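Local coordinates for putative branched-chain amino acid ABC transporter, periplasmic branched-chain amino acid-binding protein (Pseudomonas protegens Pf-5, PDB 4RU0) that probably binds a branched-chain amino acid or similar small solute in the periplasm and delivers it to an ABC transporter, at residues Q52-M57 with S324-G330; W78-E82 with C93-F97; D143-F147 with A429-A433. All blocks are in the same frame, centred on the assembly; numbering follows the deposited sequence.

Contact 1 (Q52-M57 with S324-G330); sequences QVWAGM and SVYYNSG
Two helices, 47-67 and 325-348, pack at close quarters as a glycine-mediated pair running in the same general direction, with CA-H...O contacts, resembling the GASright pairs of membrane proteins; the axes of 52-57 and 325-330 approach to 6.5 Å and cross at -37°. Gln52 (m, t) extends its OE1 to accept from Ser324 OG at 2.8 Å; Ser324 OG also N-caps its own helix, accepting from Tyr327 N at 3.2 Å. Gln52 O receives Tyr327 CA at 3.4 Å. Val53 (t), whose side chain is about 5 Å from the bound polyether, sets CG2 3.9 Å from Tyr326 CB, while its backbone O lies 3.4 Å from Gly330 CA. Ala55 is small enough to lie beside the Tyr327 ring, whose OH bonds Asp59. Gly56 CA lies over that ring's face, 3.8 Å from its centroid, a CH-pi contact, and 4.3 Å from Gly330 CA; a CB on Gly56 would clash with Tyr327 O, and one on Gly330 with Val53 O. Selenomethionine Met57 brings CG to 3.2 Å from Gly330 O.

Contact 2 (W78-E82 with C93-F97); sequences WQECE and CYERF
A disulfide ties the extended strand segment 78-82 to helix segment 93-97. Cys81 SG and Cys93 SG are 2.0 Å apart with chi3 at -80°, close to the relaxed value for this bond; Cys81 takes the t rotamer and Cys93 the m rotamer, and their CA atoms, the nearest pair between the two segments, stand 5.9 Å apart. Cysteine suits both places because each CA-to-CB bond points across the gap. Cys93 SG also lies 3.6 Å from Glu82 O.

The segment axes pass 9.3 Å apart with directions 148° from one another, so the helix runs roughly back along the strand that precedes it. This is a beta-alpha unit of the alpha/beta fold of periplasmic binding proteins. Strand 76-82 pairs in parallel with strand 34-40, and helix 47-67 makes the beta-alpha-beta crossover between them. Side chains alternate accordingly: Gln79 and Cys81 point toward helix 87-97, while Glu80 and Glu82 point away from it, Glu80 OE1 in a salt bridge with Arg42 NE and Glu82 OE1 hydrogen-bonded to the backbone N of Arg42.

Apolar and sulfur contacts fill the space between strand and helix beside the disulfide. Phe97 (m), one helical turn after Cys93, points the tip of its ring at the strand: Phe97 CE2 is 3.6 Å from Cys81 CB and Phe97 CZ is 3.5 Å from Gln79 O. Cys81 SG makes an oblique sulfur-aromatic contact, 5.4 Å from the Phe97 ring centroid, and Phe35 meets the same ring edge-to-face.

On the exposed side of the contact, the long, flexible Arg96 reaches back until its NH2 is 3.5 Å from Cys81 SG.

Contact 3 (D143-F147 with A429-A433); sequences DGTVF and AAAFA
Two phenylalanine rings meet obliquely, their planes 36° apart and centroids 4.6 Å apart, so close that Phe147 CZ is 3.4 Å from Phe432 CD2 and lies over a face of the Phe432 ring. Phe147 is m and Phe432 t. Segment 143-147 has neither helix nor strand; an Asx turn and backbone bonds to Asp143 O fold it. Asp143 (t) accepts at OD1 from Thr145 N at 3.1 Å and, in a very short bond, from Thr145 OG1 at 2.5 Å, while Asp143 O receives Val146 N and Phe147 N, both at 3.1 Å. Asp143 thus holds the turn with OD1 while its CB touches Ala429 CB at 3.7 Å, and Val146 points its CA-to-CB bond toward the helix.

The partner, helix 418-435, leaves the edge of the seven-stranded sheet of the periplasmic-binding-protein alpha/beta fold and packs on a loop that precedes that sheet in sequence, joining parts distant in the chain.

Val146 (t) fits a helix face made shallow by alanines: Val146 CG1 lies 3.4 Å from Ala429 O and 3.9 Å from both Ala433 CB and Phe432 CD2. The nearest CA pair is Val146 with Ala433, 6.2 Å. Arg441 NH2 hydrogen-bonds Gly144 O.

Contact 1 lies deepest, its centre 12 Å from that of the chain, whereas contacts 2 and 3 are each about 21 Å out; contact 3 is nonetheless buried locally, and contact 2 only partly. Contacts 1 and 2 share a neighbourhood: helix 47-67 precedes strand 76-82 in the chain, and Trp78 and Glu80 of the strand touch that helix on the side away from the disulfide. Contact 3 sits across the chain's centre from contact 1. The chemistry follows the place. Backbones meet directly, with one side-chain hydrogen bond, in the helix pair near the ligand, a covalent bond fastens neighbouring elements further out, and mainly apolar side chains join a loop to the late helix.

Contact 1 (Q52-M57 with S324-G330)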
ATOM      1  N   GLN A  52      -9.593 -11.372  -4.596  1.00 49.82           N
ATOM      2  CA  GLN A  52      -9.020 -11.731  -3.307  1.00 51.73           C
ATOM      3  C   GLN A  52      -8.938 -10.508  -2.394  1.00 52.94           C
ATOM      4  O   GLN A  52      -9.172 -10.610  -1.186  1.00 49.64           O
ATOM      5  CB  GLN A  52      -7.641 -12.361  -3.492  1.00 50.24           C
ATOM      6  CG  GLN A  52      -7.660 -13.617  -4.344  1.00 51.84           C
ATOM      7  CD  GLN A  52      -6.270 -14.117  -4.670  1.00 59.64           C
ATOM      8  OE1 GLN A  52      -5.461 -14.367  -3.773  1.00 56.47           O
ATOM      9  NE2 GLN A  52      -5.978 -14.254  -5.961  1.00 60.61           N
ATOM     10  N   VAL A  53      -8.613  -9.356  -2.979  1.00 46.95           N
ATOM     11  CA  VAL A  53      -8.575  -8.102  -2.235  1.00 45.59           C
ATOM     12  C   VAL A  53      -9.964  -7.690  -1.737  1.00 46.21           C
ATOM     13  O   VAL A  53     -10.133  -7.343  -0.564  1.00 46.40           O
ATOM     14  CB  VAL A  53      -8.002  -6.950  -3.082  1.00 43.57           C
ATOM     15  CG1 VAL A  53      -7.889  -5.688  -2.243  1.00 42.33           C
ATOM     16  CG2 VAL A  53      -6.646  -7.329  -3.660  1.00 43.06           C
ATOM     17  N   TRP A  54     -10.954  -7.724  -2.627  1.00 46.62           N
ATOM     18  CA  TRP A  54     -12.304  -7.297  -2.263  1.00 47.25           C
ATOM     19  C   TRP A  54     -12.874  -8.202  -1.179  1.00 55.80           C
ATOM     20  O   TRP A  54     -13.522  -7.729  -0.241  1.00 54.23           O
ATOM     21  CB  TRP A  54     -13.241  -7.283  -3.480  1.00 47.51           C
ATOM     22  CG  TRP A  54     -12.611  -6.868  -4.789  1.00 46.08           C
ATOM     23  CD1 TRP A  54     -12.853  -7.420  -6.018  1.00 46.60           C
ATOM     24  CD2 TRP A  54     -11.643  -5.825  -5.004  1.00 44.08           C
ATOM     25  NE1 TRP A  54     -12.100  -6.787  -6.979  1.00 45.05           N
ATOM     26  CE2 TRP A  54     -11.348  -5.808  -6.384  1.00 43.51           C
ATOM     27  CE3 TRP A  54     -11.001  -4.905  -4.168  1.00 42.84           C
ATOM     28  CZ2 TRP A  54     -10.441  -4.912  -6.942  1.00 41.80           C
ATOM     29  CZ3 TRP A  54     -10.098  -4.022  -4.723  1.00 41.13           C
ATOM     30  CH2 TRP A  54      -9.827  -4.030  -6.097  1.00 40.64           C
ATOM     31  N   ALA A  55     -12.615  -9.501  -1.306  1.00 58.43           N
ATOM     32  CA  ALA A  55     -13.095 -10.481  -0.340  1.00 52.91           C
ATOM     33  C   ALA A  55     -12.528 -10.203   1.049  1.00 53.99           C
ATOM     34  O   ALA A  55     -13.183 -10.464   2.060  1.00 54.25           O
ATOM     35  CB  ALA A  55     -12.738 -11.886  -0.790  1.00 54.38           C
ATOM     36  N   GLY A  56     -11.311  -9.667   1.092  1.00 51.05           N
ATOM     37  CA  GLY A  56     -10.696  -9.271   2.347  1.00 50.72           C
ATOM     38  C   GLY A  56     -11.418  -8.096   2.984  1.00 53.52           C
ATOM     39  O   GLY A  56     -11.686  -8.098   4.187  1.00 53.35           O
HETATM   40  N   MSE A  57     -11.697  -7.087   2.180  1.00 51.01           N
HETATM   41  CA  MSE A  57     -12.415  -5.942   2.657  1.00 51.90           C
HETATM   42  C   MSE A  57     -13.808  -6.323   3.081  1.00 50.10           C
HETATM   43  O   MSE A  57     -14.260  -5.915   4.155  1.00 50.75           O
HETATM   44  CB  MSE A  57     -12.489  -4.976   1.489  1.00 46.47           C
HETATM   45  CG  MSE A  57     -11.286  -4.049   1.434  1.00 44.48           C
HETATM   46 SE   MSE A  57     -11.342  -3.036  -0.232  0.84 64.61          SE
HETATM   47  CE  MSE A  57     -11.192  -1.294   0.625  1.00 61.56           C
ATOM     48  N   SER A 324      -3.508 -14.871   1.528  1.00 56.29           N
ATOM     49  CA  SER A 324      -2.749 -14.372   0.401  1.00 54.34           C
ATOM     50  C   SER A 324      -2.540 -12.900   0.579  1.00 51.98           C
ATOM     51  O   SER A 324      -3.338 -12.238   1.203  1.00 51.77           O
ATOM     52  CB  SER A 324      -3.442 -14.671  -0.923  1.00 57.58           C
ATOM     53  OG  SER A 324      -4.360 -13.663  -1.292  1.00 56.72           O
ATOM     54  N   VAL A 325      -1.449 -12.388   0.038  1.00 53.34           N
ATOM     55  CA  VAL A 325      -1.058 -11.004   0.269  1.00 50.50           C
ATOM     56  C   VAL A 325      -2.169 -10.072  -0.224  1.00 47.21           C
ATOM     57  O   VAL A 325      -2.440  -9.048   0.357  1.00 46.23           O
ATOM     58  CB  VAL A 325       0.344 -10.705  -0.324  1.00 46.88           C
ATOM     59  CG1 VAL A 325       0.704  -9.234  -0.326  1.00 45.18           C
ATOM     60  CG2 VAL A 325       1.406 -11.521   0.373  1.00 69.57           C
ATOM     61  N   TYR A 326      -2.795 -10.469  -1.310  1.00 47.58           N
ATOM     62  CA  TYR A 326      -3.923  -9.761  -1.836  1.00 52.40           C
ATOM     63  C   TYR A 326      -5.087  -9.729  -0.846  1.00 52.95           C
ATOM     64  O   TYR A 326      -5.678  -8.691  -0.625  1.00 49.80           O
ATOM     65  CB  TYR A 326      -4.349 -10.432  -3.127  1.00 47.62           C
ATOM     66  CG  TYR A 326      -3.367 -10.244  -4.244  1.00 46.44           C
ATOM     67  CD1 TYR A 326      -2.781  -9.025  -4.462  1.00 60.28           C
ATOM     68  CD2 TYR A 326      -3.031 -11.282  -5.085  1.00 57.60           C
ATOM     69  CE1 TYR A 326      -1.883  -8.835  -5.486  1.00 62.39           C
ATOM     70  CE2 TYR A 326      -2.128 -11.104  -6.112  1.00 61.16           C
ATOM     71  CZ  TYR A 326      -1.560  -9.871  -6.310  1.00 61.94           C
ATOM     72  OH  TYR A 326      -0.669  -9.661  -7.334  1.00 63.36           O
ATOM     73  N   TYR A 327      -5.379 -10.853  -0.214  1.00 50.16           N
ATOM     74  CA  TYR A 327      -6.445 -10.911   0.761  1.00 51.49           C
ATOM     75  C   TYR A 327      -6.140 -10.037   1.950  1.00 50.70           C
ATOM     76  O   TYR A 327      -7.009  -9.402   2.509  1.00 55.43           O
ATOM     77  CB  TYR A 327      -6.713 -12.355   1.199  1.00 54.14           C
ATOM     78  CG  TYR A 327      -7.869 -12.491   2.147  1.00 56.68           C
ATOM     79  CD1 TYR A 327      -7.736 -12.148   3.471  1.00 56.09           C
ATOM     80  CD2 TYR A 327      -9.098 -12.935   1.709  1.00 57.22           C
ATOM     81  CE1 TYR A 327      -8.789 -12.249   4.333  1.00 61.79           C
ATOM     82  CE2 TYR A 327     -10.162 -13.041   2.565  1.00 58.88           C
ATOM     83  CZ  TYR A 327     -10.001 -12.701   3.876  1.00 59.84           C
ATOM     84  OH  TYR A 327     -11.047 -12.803   4.744  1.00 60.94           O
ATOM     85  N   ASN A 328      -4.890 -10.031   2.353  1.00 50.12           N
ATOM     86  CA  ASN A 328      -4.479  -9.310   3.550  1.00 49.60           C
ATOM     87  C   ASN A 328      -4.410  -7.806   3.330  1.00 47.35           C
ATOM     88  O   ASN A 328      -4.565  -7.031   4.273  1.00 47.03           O
ATOM     89  CB  ASN A 328      -3.133  -9.833   4.045  1.00 49.87           C
ATOM     90  CG  ASN A 328      -3.219 -11.260   4.559  1.00 62.32           C
ATOM     91  OD1 ASN A 328      -4.184 -11.976   4.279  1.00 60.38           O
ATOM     92  ND2 ASN A 328      -2.211 -11.678   5.315  1.00 52.97           N
ATOM     93  N   SER A 329      -4.173  -7.393   2.089  1.00 45.91           N
ATOM     94  CA  SER A 329      -4.213  -5.976   1.764  1.00 43.96           C
ATOM     95  C   SER A 329      -5.649  -5.490   1.912  1.00 50.52           C
ATOM     96  O   SER A 329      -5.889  -4.373   2.361  1.00 48.27           O
ATOM     97  CB  SER A 329      -3.684  -5.708   0.352  1.00 42.63           C
ATOM     98  OG  SER A 329      -4.525  -6.277  -0.634  1.00 48.27           O
ATOM     99  N   GLY A 330      -6.599  -6.345   1.548  1.00 54.72           N
ATOM    100  CA  GLY A 330      -8.005  -6.041   1.724  1.00 46.43           C
ATOM    101  C   GLY A 330      -8.339  -5.842   3.191  1.00 52.94           C
ATOM    102  O   GLY A 330      -9.068  -4.917   3.554  1.00 46.95           O
TER

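Contact 2 (W78-E82 with C93-F97)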
ATOM      1  N   TRP A  78     -22.408  -1.561   2.499  1.00 53.15           N
ATOM      2  CA  TRP A  78     -21.495  -1.393   1.379  1.00 54.61           C
ATOM      3  C   TRP A  78     -22.111  -1.852   0.065  1.00 55.26           C
ATOM      4  O   TRP A  78     -23.059  -2.640   0.048  1.00 53.36           O
ATOM      5  CB  TRP A  78     -20.193  -2.154   1.633  1.00 50.72           C
ATOM      6  CG  TRP A  78     -20.373  -3.634   1.803  1.00 54.86           C
ATOM      7  CD1 TRP A  78     -20.354  -4.585   0.821  1.00 53.05           C
ATOM      8  CD2 TRP A  78     -20.589  -4.334   3.033  1.00 54.52           C
ATOM      9  NE1 TRP A  78     -20.550  -5.832   1.364  1.00 55.10           N
ATOM     10  CE2 TRP A  78     -20.694  -5.706   2.721  1.00 56.03           C
ATOM     11  CE3 TRP A  78     -20.701  -3.935   4.369  1.00 55.21           C
ATOM     12  CZ2 TRP A  78     -20.908  -6.677   3.695  1.00 58.19           C
ATOM     13  CZ3 TRP A  78     -20.913  -4.901   5.335  1.00 58.46           C
ATOM     14  CH2 TRP A  78     -21.014  -6.256   4.993  1.00 58.82           C
ATOM     15  N   GLN A  79     -21.560  -1.343  -1.033  1.00 49.68           N
ATOM     16  CA  GLN A  79     -21.988  -1.734  -2.367  1.00 49.81           C
ATOM     17  C   GLN A  79     -20.806  -1.668  -3.323  1.00 48.04           C
ATOM     18  O   GLN A  79     -19.922  -0.825  -3.175  1.00 46.37           O
ATOM     19  CB  GLN A  79     -23.128  -0.839  -2.866  1.00 49.86           C
ATOM     20  CG  GLN A  79     -23.807  -1.360  -4.130  1.00 50.53           C
ATOM     21  CD  GLN A  79     -24.978  -0.501  -4.574  1.00 69.24           C
ATOM     22  OE1 GLN A  79     -24.971   0.718  -4.404  1.00 72.74           O
ATOM     23  NE2 GLN A  79     -25.992  -1.139  -5.147  1.00 67.82           N
ATOM     24  N   GLU A  80     -20.791  -2.567  -4.298  1.00 50.30           N
ATOM     25  CA  GLU A  80     -19.708  -2.620  -5.264  1.00 47.16           C
ATOM     26  C   GLU A  80     -20.065  -1.922  -6.565  1.00 46.31           C
ATOM     27  O   GLU A  80     -21.197  -2.008  -7.044  1.00 49.66           O
ATOM     28  CB  GLU A  80     -19.326  -4.071  -5.552  1.00 48.30           C
ATOM     29  CG  GLU A  80     -18.059  -4.524  -4.863  1.00 47.87           C
ATOM     30  CD  GLU A  80     -17.831  -6.017  -4.989  1.00 57.22           C
ATOM     31  OE1 GLU A  80     -17.054  -6.436  -5.875  1.00 59.99           O
ATOM     32  OE2 GLU A  80     -18.429  -6.774  -4.197  1.00 51.18           O
ATOM     33  N   CYS A  81     -19.087  -1.230  -7.134  1.00 44.51           N
ATOM     34  CA  CYS A  81     -19.218  -0.663  -8.465  1.00 43.72           C
ATOM     35  C   CYS A  81     -18.039  -1.145  -9.306  1.00 43.00           C
ATOM     36  O   CYS A  81     -16.893  -1.076  -8.869  1.00 42.07           O
ATOM     37  CB  CYS A  81     -19.269   0.865  -8.406  1.00 42.31           C
ATOM     38  SG  CYS A  81     -19.383   1.691 -10.017  1.00 77.09           S
ATOM     39  N   GLU A  82     -18.326  -1.654 -10.499  1.00 43.57           N
ATOM     40  CA  GLU A  82     -17.288  -2.201 -11.365  1.00 43.18           C
ATOM     41  C   GLU A  82     -16.463  -1.099 -12.025  1.00 52.49           C
ATOM     42  O   GLU A  82     -16.998  -0.253 -12.739  1.00 53.22           O
ATOM     43  CB  GLU A  82     -17.911  -3.101 -12.432  1.00 44.58           C
ATOM     44  CG  GLU A  82     -16.900  -3.751 -13.361  1.00 52.74           C
ATOM     45  CD  GLU A  82     -15.903  -4.639 -12.627  1.00 52.83           C
ATOM     46  OE1 GLU A  82     -16.283  -5.282 -11.620  1.00 45.78           O
ATOM     47  OE2 GLU A  82     -14.735  -4.689 -13.065  1.00 52.43           O
ATOM     48  N   CYS A  93     -17.613   5.612 -10.944  1.00 36.65           N
ATOM     49  CA  CYS A  93     -17.966   4.971  -9.683  1.00 37.56           C
ATOM     50  C   CYS A  93     -17.946   5.983  -8.550  1.00 37.05           C
ATOM     51  O   CYS A  93     -18.864   6.029  -7.735  1.00 37.95           O
ATOM     52  CB  CYS A  93     -17.018   3.804  -9.380  1.00 37.77           C
ATOM     53  SG  CYS A  93     -17.453   2.293 -10.271  1.00 82.54           S
ATOM     54  N   TYR A  94     -16.902   6.804  -8.521  1.00 35.71           N
ATOM     55  CA  TYR A  94     -16.770   7.848  -7.519  1.00 35.19           C
ATOM     56  C   TYR A  94     -17.956   8.803  -7.570  1.00 40.20           C
ATOM     57  O   TYR A  94     -18.505   9.172  -6.534  1.00 36.03           O
ATOM     58  CB  TYR A  94     -15.464   8.616  -7.709  1.00 33.76           C
ATOM     59  CG  TYR A  94     -15.396   9.914  -6.932  1.00 36.77           C
ATOM     60  CD1 TYR A  94     -15.829  11.110  -7.498  1.00 32.76           C
ATOM     61  CD2 TYR A  94     -14.896   9.944  -5.633  1.00 33.21           C
ATOM     62  CE1 TYR A  94     -15.773  12.292  -6.793  1.00 32.36           C
ATOM     63  CE2 TYR A  94     -14.831  11.128  -4.923  1.00 32.81           C
ATOM     64  CZ  TYR A  94     -15.270  12.298  -5.512  1.00 32.40           C
ATOM     65  OH  TYR A  94     -15.209  13.478  -4.819  1.00 32.12           O
ATOM     66  N   GLU A  95     -18.343   9.206  -8.778  1.00 35.27           N
ATOM     67  CA  GLU A  95     -19.452  10.140  -8.947  1.00 35.58           C
ATOM     68  C   GLU A  95     -20.773   9.500  -8.552  1.00 37.13           C
ATOM     69  O   GLU A  95     -21.684  10.183  -8.087  1.00 43.00           O
ATOM     70  CB  GLU A  95     -19.523  10.647 -10.389  1.00 35.08           C
ATOM     71  CG  GLU A  95     -18.361  11.544 -10.779  1.00 33.69           C
ATOM     72  CD  GLU A  95     -18.390  12.891 -10.067  1.00 43.79           C
ATOM     73  OE1 GLU A  95     -19.493  13.385  -9.748  1.00 42.57           O
ATOM     74  OE2 GLU A  95     -17.307  13.458  -9.827  1.00 32.25           O
ATOM     75  N   ARG A  96     -20.882   8.189  -8.743  1.00 37.96           N
ATOM     76  CA  ARG A  96     -22.083   7.480  -8.335  1.00 39.61           C
ATOM     77  C   ARG A  96     -22.174   7.403  -6.808  1.00 45.30           C
ATOM     78  O   ARG A  96     -23.255   7.510  -6.235  1.00 48.75           O
ATOM     79  CB  ARG A  96     -22.112   6.080  -8.945  1.00 40.44           C
ATOM     80  CG  ARG A  96     -22.964   5.070  -8.175  1.00 48.12           C
ATOM     81  CD  ARG A  96     -23.694   4.097  -9.095  1.00 52.53           C
ATOM     82  NE  ARG A  96     -22.808   3.418 -10.038  1.00 55.88           N
ATOM     83  CZ  ARG A  96     -22.634   3.796 -11.305  1.00 62.78           C
ATOM     84  NH1 ARG A  96     -23.282   4.855 -11.784  1.00 63.98           N
ATOM     85  NH2 ARG A  96     -21.806   3.120 -12.096  1.00 60.90           N
ATOM     86  N   PHE A  97     -21.023   7.258  -6.160  1.00 41.49           N
ATOM     87  CA  PHE A  97     -20.968   7.006  -4.726  1.00 40.18           C
ATOM     88  C   PHE A  97     -20.812   8.252  -3.858  1.00 39.62           C
ATOM     89  O   PHE A  97     -21.197   8.237  -2.689  1.00 44.26           O
ATOM     90  CB  PHE A  97     -19.816   6.047  -4.415  1.00 44.82           C
ATOM     91  CG  PHE A  97     -20.126   4.608  -4.704  1.00 46.35           C
ATOM     92  CD1 PHE A  97     -21.439   4.178  -4.821  1.00 48.25           C
ATOM     93  CD2 PHE A  97     -19.103   3.683  -4.851  1.00 40.86           C
ATOM     94  CE1 PHE A  97     -21.730   2.852  -5.082  1.00 51.46           C
ATOM     95  CE2 PHE A  97     -19.383   2.351  -5.110  1.00 50.21           C
ATOM     96  CZ  PHE A  97     -20.700   1.937  -5.226  1.00 53.16           C
TER

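Contact 3 (D143-F147 with A429-A433)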
ATOM      1  N   ASP A 143       2.097  15.587   2.749  1.00 23.45           N
ATOM      2  CA  ASP A 143       1.875  16.913   3.316  1.00 25.09           C
ATOM      3  C   ASP A 143       0.404  17.298   3.187  1.00 30.03           C
ATOM      4  O   ASP A 143      -0.016  17.867   2.180  1.00 28.98           O
ATOM      5  CB  ASP A 143       2.764  17.951   2.622  1.00 25.22           C
ATOM      6  CG  ASP A 143       2.787  19.299   3.341  1.00 37.02           C
ATOM      7  OD1 ASP A 143       1.915  19.557   4.201  1.00 33.14           O
ATOM      8  OD2 ASP A 143       3.688  20.115   3.038  1.00 36.48           O
ATOM      9  N   GLY A 144      -0.375  16.999   4.219  1.00 30.43           N
ATOM     10  CA  GLY A 144      -1.795  17.291   4.197  1.00 30.25           C
ATOM     11  C   GLY A 144      -2.149  18.764   4.269  1.00 30.85           C
ATOM     12  O   GLY A 144      -3.327  19.114   4.206  1.00 28.96           O
ATOM     13  N   THR A 145      -1.152  19.637   4.401  1.00 28.77           N
ATOM     14  CA  THR A 145      -1.429  21.072   4.369  1.00 36.70           C
ATOM     15  C   THR A 145      -1.679  21.499   2.931  1.00 33.75           C
ATOM     16  O   THR A 145      -2.304  22.529   2.679  1.00 31.61           O
ATOM     17  CB  THR A 145      -0.281  21.924   4.962  1.00 38.14           C
ATOM     18  OG1 THR A 145       0.883  21.828   4.127  1.00 30.97           O
ATOM     19  CG2 THR A 145       0.047  21.479   6.375  1.00 33.72           C
ATOM     20  N   VAL A 146      -1.182  20.700   1.992  1.00 30.23           N
ATOM     21  CA  VAL A 146      -1.374  20.976   0.571  1.00 31.80           C
ATOM     22  C   VAL A 146      -2.409  20.011  -0.003  1.00 24.50           C
ATOM     23  O   VAL A 146      -3.118  20.334  -0.955  1.00 24.21           O
ATOM     24  CB  VAL A 146      -0.043  20.879  -0.199  1.00 25.20           C
ATOM     25  CG1 VAL A 146      -0.256  20.998  -1.702  1.00 24.36           C
ATOM     26  CG2 VAL A 146       0.911  21.965   0.285  1.00 27.03           C
ATOM     27  N   PHE A 147      -2.521  18.836   0.615  1.00 35.16           N
ATOM     28  CA  PHE A 147      -3.471  17.816   0.172  1.00 30.53           C
ATOM     29  C   PHE A 147      -4.458  17.407   1.264  1.00 27.40           C
ATOM     30  O   PHE A 147      -4.378  16.298   1.784  1.00 27.13           O
ATOM     31  CB  PHE A 147      -2.718  16.586  -0.329  1.00 22.00           C
ATOM     32  CG  PHE A 147      -1.972  16.819  -1.605  1.00 21.09           C
ATOM     33  CD1 PHE A 147      -0.684  17.325  -1.584  1.00 21.14           C
ATOM     34  CD2 PHE A 147      -2.559  16.534  -2.828  1.00 20.55           C
ATOM     35  CE1 PHE A 147       0.003  17.540  -2.760  1.00 24.70           C
ATOM     36  CE2 PHE A 147      -1.877  16.746  -4.004  1.00 20.75           C
ATOM     37  CZ  PHE A 147      -0.594  17.249  -3.973  1.00 21.55           C
ATOM     38  N   ALA A 429       5.572  19.120  -2.392  1.00 26.86           N
ATOM     39  CA  ALA A 429       4.228  19.593  -2.077  1.00 27.15           C
ATOM     40  C   ALA A 429       4.094  21.100  -2.269  1.00 32.25           C
ATOM     41  O   ALA A 429       3.010  21.597  -2.580  1.00 31.43           O
ATOM     42  CB  ALA A 429       3.854  19.216  -0.655  1.00 27.69           C
ATOM     43  N   ALA A 430       5.190  21.828  -2.073  1.00 29.16           N
ATOM     44  CA  ALA A 430       5.164  23.282  -2.188  1.00 30.45           C
ATOM     45  C   ALA A 430       5.148  23.692  -3.649  1.00 30.17           C
ATOM     46  O   ALA A 430       4.443  24.627  -4.031  1.00 30.75           O
ATOM     47  CB  ALA A 430       6.353  23.903  -1.470  1.00 31.88           C
ATOM     48  N   ALA A 431       5.932  22.989  -4.461  1.00 29.43           N
ATOM     49  CA  ALA A 431       5.927  23.202  -5.904  1.00 29.26           C
ATOM     50  C   ALA A 431       4.516  22.998  -6.456  1.00 33.16           C
ATOM     51  O   ALA A 431       4.039  23.787  -7.271  1.00 34.23           O
ATOM     52  CB  ALA A 431       6.911  22.268  -6.587  1.00 28.57           C
ATOM     53  N   PHE A 432       3.857  21.941  -5.988  1.00 27.91           N
ATOM     54  CA  PHE A 432       2.483  21.643  -6.371  1.00 28.91           C
ATOM     55  C   PHE A 432       1.532  22.752  -5.934  1.00 27.77           C
ATOM     56  O   PHE A 432       0.684  23.188  -6.710  1.00 27.87           O
ATOM     57  CB  PHE A 432       2.036  20.305  -5.769  1.00 26.00           C
ATOM     58  CG  PHE A 432       0.674  19.861  -6.222  1.00 25.55           C
ATOM     59  CD1 PHE A 432       0.532  19.047  -7.337  1.00 24.90           C
ATOM     60  CD2 PHE A 432      -0.466  20.247  -5.529  1.00 25.96           C
ATOM     61  CE1 PHE A 432      -0.721  18.637  -7.760  1.00 24.70           C
ATOM     62  CE2 PHE A 432      -1.731  19.840  -5.947  1.00 25.69           C
ATOM     63  CZ  PHE A 432      -1.857  19.032  -7.061  1.00 25.08           C
ATOM     64  N   ALA A 433       1.664  23.196  -4.688  1.00 28.51           N
ATOM     65  CA  ALA A 433       0.804  24.256  -4.161  1.00 29.49           C
ATOM     66  C   ALA A 433       0.990  25.544  -4.957  1.00 40.73           C
ATOM     67  O   ALA A 433       0.048  26.312  -5.148  1.00 41.95           O
ATOM     68  CB  ALA A 433       1.088  24.494  -2.692  1.00 30.40           C
TER